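Local coordinates for protein peptidoglycan D,D-transpeptidase MrdA (Pseudomonas aeruginosa, PDB 7KIS) that probably cross-links the peptidoglycan of the cell wall as a penicillin-binding D,D-transpeptidase of the inner membrane, at residues Val329-Val343 with Leu392-Met405. Sequence-based numbering, arbitrary orientation.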
ATOM      1  N   VAL A 329       3.562   1.778 -12.594  1.00 25.39           N
ATOM      2  CA  VAL A 329       5.004   1.848 -12.350  1.00 20.04           C
ATOM      3  C   VAL A 329       5.738   2.787 -13.289  1.00 28.03           C
ATOM      4  O   VAL A 329       6.912   3.094 -13.040  1.00 32.90           O
ATOM      5  CB  VAL A 329       5.695   0.480 -12.482  1.00 24.55           C
ATOM      6  CG1 VAL A 329       5.188  -0.471 -11.427  1.00 28.58           C
ATOM      7  CG2 VAL A 329       5.484  -0.073 -13.876  1.00 30.68           C
ATOM      8  N   LYS A 330       5.099   3.225 -14.371  1.00 27.83           N
ATOM      9  CA  LYS A 330       5.801   3.969 -15.414  1.00 21.12           C
ATOM     10  C   LYS A 330       6.553   5.201 -14.915  1.00 24.00           C
ATOM     11  O   LYS A 330       7.643   5.472 -15.447  1.00 23.04           O
ATOM     12  CB  LYS A 330       4.806   4.342 -16.521  1.00 20.13           C
ATOM     13  CG  LYS A 330       4.403   3.159 -17.389  1.00 24.77           C
ATOM     14  CD  LYS A 330       3.244   3.497 -18.312  1.00 26.92           C
ATOM     15  CE  LYS A 330       2.886   2.310 -19.192  1.00 24.37           C
ATOM     16  NZ  LYS A 330       2.104   2.716 -20.391  1.00 30.50           N
ATOM     17  N   PRO A 331       6.062   5.979 -13.942  1.00 25.17           N
ATOM     18  CA  PRO A 331       6.912   7.055 -13.400  1.00 23.32           C
ATOM     19  C   PRO A 331       8.226   6.545 -12.833  1.00 23.40           C
ATOM     20  O   PRO A 331       9.286   7.126 -13.107  1.00 20.76           O
ATOM     21  CB  PRO A 331       6.020   7.686 -12.322  1.00 29.54           C
ATOM     22  CG  PRO A 331       4.637   7.407 -12.778  1.00 26.21           C
ATOM     23  CD  PRO A 331       4.698   6.042 -13.386  1.00 27.22           C
ATOM     24  N   ALA A 332       8.187   5.469 -12.044  1.00 33.24           N
ATOM     25  CA  ALA A 332       9.413   4.917 -11.481  1.00 23.68           C
ATOM     26  C   ALA A 332      10.316   4.350 -12.569  1.00 25.07           C
ATOM     27  O   ALA A 332      11.546   4.460 -12.484  1.00 29.13           O
ATOM     28  CB  ALA A 332       9.080   3.846 -10.444  1.00 17.38           C
ATOM     29  N   VAL A 333       9.727   3.739 -13.600  1.00 20.98           N
ATOM     30  CA  VAL A 333      10.525   3.242 -14.716  1.00 21.76           C
ATOM     31  C   VAL A 333      11.182   4.400 -15.456  1.00 30.04           C
ATOM     32  O   VAL A 333      12.343   4.311 -15.872  1.00 27.78           O
ATOM     33  CB  VAL A 333       9.652   2.390 -15.655  1.00 23.64           C
ATOM     34  CG1 VAL A 333      10.478   1.844 -16.809  1.00 22.28           C
ATOM     35  CG2 VAL A 333       8.991   1.259 -14.883  1.00 30.65           C
ATOM     36  N   ALA A 334      10.456   5.511 -15.617  1.00 26.79           N
ATOM     37  CA  ALA A 334      11.032   6.686 -16.262  1.00 23.01           C
ATOM     38  C   ALA A 334      12.218   7.216 -15.469  1.00 28.56           C
ATOM     39  O   ALA A 334      13.235   7.617 -16.047  1.00 27.84           O
ATOM     40  CB  ALA A 334       9.968   7.769 -16.431  1.00 22.35           C
ATOM     41  N   LEU A 335      12.106   7.226 -14.138  1.00 30.14           N
ATOM     42  CA  LEU A 335      13.225   7.652 -13.308  1.00 29.07           C
ATOM     43  C   LEU A 335      14.388   6.673 -13.397  1.00 31.25           C
ATOM     44  O   LEU A 335      15.548   7.076 -13.257  1.00 28.20           O
ATOM     45  CB  LEU A 335      12.770   7.807 -11.857  1.00 33.04           C
ATOM     46  CG  LEU A 335      12.003   9.087 -11.527  1.00 26.57           C
ATOM     47  CD1 LEU A 335      11.589   9.097 -10.066  1.00 24.19           C
ATOM     48  CD2 LEU A 335      12.839  10.312 -11.857  1.00 26.86           C
ATOM     49  N   ALA A 336      14.101   5.389 -13.621  1.00 34.57           N
ATOM     50  CA  ALA A 336      15.171   4.417 -13.818  1.00 33.22           C
ATOM     51  C   ALA A 336      15.947   4.708 -15.096  1.00 39.03           C
ATOM     52  O   ALA A 336      17.180   4.621 -15.115  1.00 44.83           O
ATOM     53  CB  ALA A 336      14.600   3.001 -13.847  1.00 38.83           C
ATOM     54  N   GLY A 337      15.240   5.057 -16.174  1.00 32.95           N
ATOM     55  CA  GLY A 337      15.922   5.395 -17.412  1.00 34.49           C
ATOM     56  C   GLY A 337      16.587   6.757 -17.358  1.00 32.91           C
ATOM     57  O   GLY A 337      17.693   6.937 -17.875  1.00 34.27           O
ATOM     58  N   LEU A 338      15.919   7.735 -16.741  1.00 34.31           N
ATOM     59  CA  LEU A 338      16.496   9.071 -16.628  1.00 30.53           C
ATOM     60  C   LEU A 338      17.767   9.045 -15.788  1.00 32.25           C
ATOM     61  O   LEU A 338      18.721   9.782 -16.065  1.00 33.65           O
ATOM     62  CB  LEU A 338      15.475  10.039 -16.031  1.00 28.25           C
ATOM     63  CG  LEU A 338      14.363  10.542 -16.957  1.00 28.23           C
ATOM     64  CD1 LEU A 338      13.220  11.136 -16.149  1.00 31.07           C
ATOM     65  CD2 LEU A 338      14.895  11.558 -17.954  1.00 19.58           C
ATOM     66  N   ASP A 339      17.797   8.200 -14.754  1.00 30.60           N
ATOM     67  CA  ASP A 339      18.973   8.120 -13.895  1.00 27.52           C
ATOM     68  C   ASP A 339      20.156   7.510 -14.635  1.00 34.85           C
ATOM     69  O   ASP A 339      21.280   8.013 -14.540  1.00 40.19           O
ATOM     70  CB  ASP A 339      18.646   7.309 -12.640  1.00 35.74           C
ATOM     71  CG  ASP A 339      19.696   7.455 -11.560  1.00 43.73           C
ATOM     72  OD1 ASP A 339      19.947   8.597 -11.123  1.00 43.61           O
ATOM     73  OD2 ASP A 339      20.268   6.424 -11.143  1.00 49.38           O
ATOM     74  N   ALA A 340      19.924   6.422 -15.374  1.00 33.96           N
ATOM     75  CA  ALA A 340      21.004   5.776 -16.108  1.00 40.75           C
ATOM     76  C   ALA A 340      21.540   6.643 -17.239  1.00 36.98           C
ATOM     77  O   ALA A 340      22.687   6.454 -17.658  1.00 42.92           O
ATOM     78  CB  ALA A 340      20.534   4.433 -16.665  1.00 30.49           C
ATOM     79  N   GLY A 341      20.744   7.582 -17.743  1.00 23.02           N
ATOM     80  CA  GLY A 341      21.149   8.407 -18.860  1.00 29.58           C
ATOM     81  C   GLY A 341      20.728   7.891 -20.218  1.00 27.98           C
ATOM     82  O   GLY A 341      21.059   8.523 -21.231  1.00 27.26           O
ATOM     83  N   VAL A 342      20.012   6.767 -20.276  1.00 29.59           N
ATOM     84  CA  VAL A 342      19.558   6.233 -21.553  1.00 35.63           C
ATOM     85  C   VAL A 342      18.460   7.091 -22.166  1.00 36.43           C
ATOM     86  O   VAL A 342      18.251   7.048 -23.384  1.00 45.91           O
ATOM     87  CB  VAL A 342      19.092   4.775 -21.377  1.00 29.80           C
ATOM     88  CG1 VAL A 342      20.221   3.932 -20.811  1.00 26.45           C
ATOM     89  CG2 VAL A 342      17.879   4.706 -20.467  1.00 25.59           C
ATOM     90  N   VAL A 343      17.752   7.873 -21.353  1.00 36.57           N
ATOM     91  CA  VAL A 343      16.681   8.752 -21.813  1.00 32.82           C
ATOM     92  C   VAL A 343      16.803  10.070 -21.059  1.00 29.66           C
ATOM     93  O   VAL A 343      17.097  10.085 -19.860  1.00 33.59           O
ATOM     94  CB  VAL A 343      15.280   8.128 -21.598  1.00 40.47           C
ATOM     95  CG1 VAL A 343      14.238   8.846 -22.429  1.00 31.48           C
ATOM     96  CG2 VAL A 343      15.274   6.647 -21.939  1.00 39.76           C
ATOM     97  N   LEU A 392      12.348   2.455 -23.449  1.00 37.66           N
ATOM     98  CA  LEU A 392      13.156   2.798 -22.284  1.00 30.03           C
ATOM     99  C   LEU A 392      13.691   1.545 -21.600  1.00 36.01           C
ATOM    100  O   LEU A 392      14.876   1.473 -21.255  1.00 43.97           O
ATOM    101  CB  LEU A 392      12.336   3.639 -21.303  1.00 40.09           C
ATOM    102  CG  LEU A 392      13.079   4.326 -20.153  1.00 27.89           C
ATOM    103  CD1 LEU A 392      12.445   5.673 -19.840  1.00 29.98           C
ATOM    104  CD2 LEU A 392      13.108   3.450 -18.908  1.00 23.33           C
ATOM    105  N   ALA A 393      12.826   0.549 -21.390  1.00 36.73           N
ATOM    106  CA  ALA A 393      13.258  -0.681 -20.732  1.00 34.27           C
ATOM    107  C   ALA A 393      14.304  -1.417 -21.558  1.00 39.50           C
ATOM    108  O   ALA A 393      15.172  -2.096 -20.996  1.00 41.50           O
ATOM    109  CB  ALA A 393      12.058  -1.587 -20.466  1.00 34.77           C
ATOM    110  N   HIS A 394      14.232  -1.305 -22.885  1.00 44.03           N
ATOM    111  CA  HIS A 394      15.212  -1.966 -23.738  1.00 43.26           C
ATOM    112  C   HIS A 394      16.598  -1.364 -23.546  1.00 42.89           C
ATOM    113  O   HIS A 394      17.563  -2.081 -23.257  1.00 46.40           O
ATOM    114  CB  HIS A 394      14.779  -1.869 -25.202  1.00 42.11           C
ATOM    115  CG  HIS A 394      15.593  -2.717 -26.128  1.00 47.86           C
ATOM    116  ND1 HIS A 394      15.732  -4.078 -25.963  1.00 48.84           N
ATOM    117  CD2 HIS A 394      16.313  -2.396 -27.230  1.00 54.63           C
ATOM    118  CE1 HIS A 394      16.502  -4.560 -26.923  1.00 48.31           C
ATOM    119  NE2 HIS A 394      16.867  -3.559 -27.705  1.00 59.92           N
ATOM    120  N   LYS A 395      16.715  -0.043 -23.698  1.00 36.31           N
ATOM    121  CA  LYS A 395      18.005   0.624 -23.577  1.00 33.52           C
ATOM    122  C   LYS A 395      18.548   0.610 -22.156  1.00 33.75           C
ATOM    123  O   LYS A 395      19.723   0.936 -21.957  1.00 35.90           O
ATOM    124  CB  LYS A 395      17.897   2.069 -24.069  1.00 20.57           C
ATOM    125  CG  LYS A 395      17.504   2.195 -25.527  1.00 33.22           C
ATOM    126  CD  LYS A 395      17.845   3.572 -26.067  1.00 40.07           C
ATOM    127  CE  LYS A 395      16.759   4.579 -25.736  1.00 37.29           C
ATOM    128  NZ  LYS A 395      15.897   4.852 -26.916  1.00 40.25           N
ATOM    129  N   LEU A 396      17.738   0.229 -21.173  1.00 31.29           N
ATOM    130  CA  LEU A 396      18.157   0.220 -19.781  1.00 26.04           C
ATOM    131  C   LEU A 396      18.663  -1.141 -19.325  1.00 29.81           C
ATOM    132  O   LEU A 396      19.648  -1.216 -18.587  1.00 33.70           O
ATOM    133  CB  LEU A 396      16.991   0.653 -18.883  1.00 23.00           C
ATOM    134  CG  LEU A 396      17.189   0.640 -17.365  1.00 34.00           C
ATOM    135  CD1 LEU A 396      18.181   1.710 -16.945  1.00 30.74           C
ATOM    136  CD2 LEU A 396      15.863   0.835 -16.645  1.00 33.81           C
ATOM    137  N   GLY A 397      18.006  -2.214 -19.734  1.00 25.40           N
ATOM    138  CA  GLY A 397      18.419  -3.530 -19.299  1.00 23.00           C
ATOM    139  C   GLY A 397      17.762  -3.902 -17.989  1.00 31.84           C
ATOM    140  O   GLY A 397      17.522  -3.065 -17.117  1.00 32.69           O
ATOM    141  N   ILE A 398      17.482  -5.201 -17.837  1.00 36.10           N
ATOM    142  CA  ILE A 398      16.801  -5.664 -16.624  1.00 29.51           C
ATOM    143  C   ILE A 398      17.746  -5.681 -15.432  1.00 29.03           C
ATOM    144  O   ILE A 398      17.301  -5.651 -14.284  1.00 33.39           O
ATOM    145  CB  ILE A 398      16.150  -7.048 -16.848  1.00 33.11           C
ATOM    146  CG1 ILE A 398      15.096  -7.292 -15.776  1.00 40.93           C
ATOM    147  CG2 ILE A 398      17.197  -8.146 -16.816  1.00 34.58           C
ATOM    148  CD1 ILE A 398      14.228  -6.089 -15.498  1.00 39.38           C
ATOM    149  N   ASP A 399      19.049  -5.713 -15.684  1.00 33.97           N
ATOM    150  CA  ASP A 399      20.010  -5.676 -14.589  1.00 35.04           C
ATOM    151  C   ASP A 399      19.919  -4.364 -13.817  1.00 34.38           C
ATOM    152  O   ASP A 399      19.941  -4.354 -12.580  1.00 37.45           O
ATOM    153  CB  ASP A 399      21.428  -5.881 -15.126  1.00 43.48           C
ATOM    154  CG  ASP A 399      21.717  -7.322 -15.516  1.00 45.34           C
ATOM    155  OD1 ASP A 399      21.160  -8.242 -14.880  1.00 43.60           O
ATOM    156  OD2 ASP A 399      22.526  -7.535 -16.438  1.00 45.52           O
ATOM    157  N   ARG A 400      19.828  -3.247 -14.533  1.00 38.01           N
ATOM    158  CA  ARG A 400      19.733  -1.942 -13.902  1.00 37.00           C
ATOM    159  C   ARG A 400      18.288  -1.509 -13.686  1.00 39.26           C
ATOM    160  O   ARG A 400      18.051  -0.519 -12.983  1.00 45.17           O
ATOM    161  CB  ARG A 400      20.450  -0.886 -14.747  1.00 34.82           C
ATOM    162  CG  ARG A 400      21.905  -1.184 -15.054  1.00 28.17           C
ATOM    163  CD  ARG A 400      22.520  -0.084 -15.914  1.00 30.68           C
ATOM    164  NE  ARG A 400      21.766   0.150 -17.145  1.00 29.10           N
ATOM    165  CZ  ARG A 400      22.130   1.006 -18.094  1.00 27.68           C
ATOM    166  NH1 ARG A 400      23.244   1.714 -17.962  1.00 29.19           N
ATOM    167  NH2 ARG A 400      21.386   1.153 -19.182  1.00 29.90           N
ATOM    168  N   LEU A 401      17.321  -2.232 -14.262  1.00 33.75           N
ATOM    169  CA  LEU A 401      15.912  -1.963 -13.993  1.00 29.20           C
ATOM    170  C   LEU A 401      15.479  -2.592 -12.674  1.00 37.40           C
ATOM    171  O   LEU A 401      14.926  -1.908 -11.806  1.00 42.05           O
ATOM    172  CB  LEU A 401      15.035  -2.460 -15.150  1.00 30.30           C
ATOM    173  CG  LEU A 401      13.514  -2.347 -14.978  1.00 34.41           C
ATOM    174  CD1 LEU A 401      13.131  -0.903 -14.699  1.00 34.73           C
ATOM    175  CD2 LEU A 401      12.781  -2.858 -16.213  1.00 28.59           C
ATOM    176  N   HIS A 402      15.716  -3.898 -12.514  1.00 42.06           N
ATOM    177  CA  HIS A 402      15.390  -4.565 -11.257  1.00 30.56           C
ATOM    178  C   HIS A 402      16.095  -3.909 -10.078  1.00 36.32           C
ATOM    179  O   HIS A 402      15.539  -3.854  -8.975  1.00 37.13           O
ATOM    180  CB  HIS A 402      15.755  -6.048 -11.340  1.00 32.51           C
ATOM    181  CG  HIS A 402      16.099  -6.665 -10.019  1.00 39.74           C
ATOM    182  ND1 HIS A 402      15.151  -7.220  -9.185  1.00 42.80           N
ATOM    183  CD2 HIS A 402      17.289  -6.823  -9.392  1.00 34.03           C
ATOM    184  CE1 HIS A 402      15.742  -7.688  -8.100  1.00 31.04           C
ATOM    185  NE2 HIS A 402      17.039  -7.459  -8.200  1.00 31.49           N
ATOM    186  N   ALA A 403      17.314  -3.407 -10.289  1.00 40.82           N
ATOM    187  CA  ALA A 403      18.039  -2.738  -9.215  1.00 35.90           C
ATOM    188  C   ALA A 403      17.380  -1.417  -8.832  1.00 34.26           C
ATOM    189  O   ALA A 403      17.329  -1.065  -7.649  1.00 32.88           O
ATOM    190  CB  ALA A 403      19.492  -2.512  -9.629  1.00 34.98           C
ATOM    191  N   PHE A 404      16.875  -0.671  -9.819  1.00 39.72           N
ATOM    192  CA  PHE A 404      16.256   0.618  -9.525  1.00 35.14           C
ATOM    193  C   PHE A 404      14.885   0.448  -8.882  1.00 31.67           C
ATOM    194  O   PHE A 404      14.574   1.103  -7.880  1.00 35.96           O
ATOM    195  CB  PHE A 404      16.152   1.455 -10.800  1.00 31.25           C
ATOM    196  CG  PHE A 404      15.917   2.917 -10.547  1.00 38.70           C
ATOM    197  CD1 PHE A 404      14.635   3.406 -10.350  1.00 35.41           C
ATOM    198  CD2 PHE A 404      16.979   3.804 -10.503  1.00 40.80           C
ATOM    199  CE1 PHE A 404      14.418   4.749 -10.115  1.00 34.08           C
ATOM    200  CE2 PHE A 404      16.769   5.149 -10.269  1.00 42.27           C
ATOM    201  CZ  PHE A 404      15.486   5.622 -10.075  1.00 41.95           C
ATOM    202  N   MET A 405      14.047  -0.426  -9.445  1.00 29.06           N
ATOM    203  CA  MET A 405      12.729  -0.658  -8.868  1.00 31.75           C
ATOM    204  C   MET A 405      12.806  -1.338  -7.509  1.00 37.51           C
ATOM    205  O   MET A 405      11.839  -1.274  -6.743  1.00 43.51           O
ATOM    206  CB  MET A 405      11.871  -1.488  -9.825  1.00 36.52           C
ATOM    207  CG  MET A 405      11.744  -0.886 -11.216  1.00 40.80           C
ATOM    208  SD  MET A 405      10.920   0.718 -11.210  1.00 32.33           S
ATOM    209  CE  MET A 405       9.213   0.223 -10.994  1.00 24.10           C
TER
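Helix 330-340 of the transpeptidase domain, which begins just after Ser327, the predicted acyl-ester serine, packs against two consecutive helices, 386-396 and 398-407, through Ala336, Phe404 and Leu392. Its axis runs at 122° to that of 398-405 and at 40° to that of 392-396, so one face of the helix is shared between the two arms of a bend at Gly397. Phe404 is a knob in a hole made by Ala332, Leu335, Ala336 and Asp339. With its CG anti to the backbone N (chi1 -163°), the ring lies flat on the helix: Ala336 CA sits 3.5 Å from the ring centroid, almost on the normal, a CH-pi contact, and Ala336 CB touches Phe404 CD1 over the same face. Toward the serine end, the twice-bent chain of Met405 puts its CE against Ala332 CB at 3.7 Å and against Val329 CB, whose side chain it crosses at about a right angle.

On the other arm, Leu392 reaches in with its methyls, CD2 toward Val333 CG1 (3.7 Å) and CD1 toward Val343 CG2; at Gly337, which has no side chain, Leu392 CG takes the space beside the backbone, with CD2 3.7 Å from Gly337 CA. Leu396 CD1 meets Ala340 CB at 3.6 Å, while its CD2 rests on Ala336 CB. At the solvent-exposed side Arg400 turns back across the bend, NE (2.9 Å) and NH2 (3.0 Å) both donating to Leu396 O. That double grip fixes the guanidinium plane, and Ala340 CB lies over the centre of one face. Val342 CG1 packs against Lys395 O and Arg400 NH2. Phe389 and helix 504-518 pack further round helix 330-340. The joint is mainly apolar packing, with no hydrogen bond or salt bridge between the two segments and the charged guanidinium at its exposed margin.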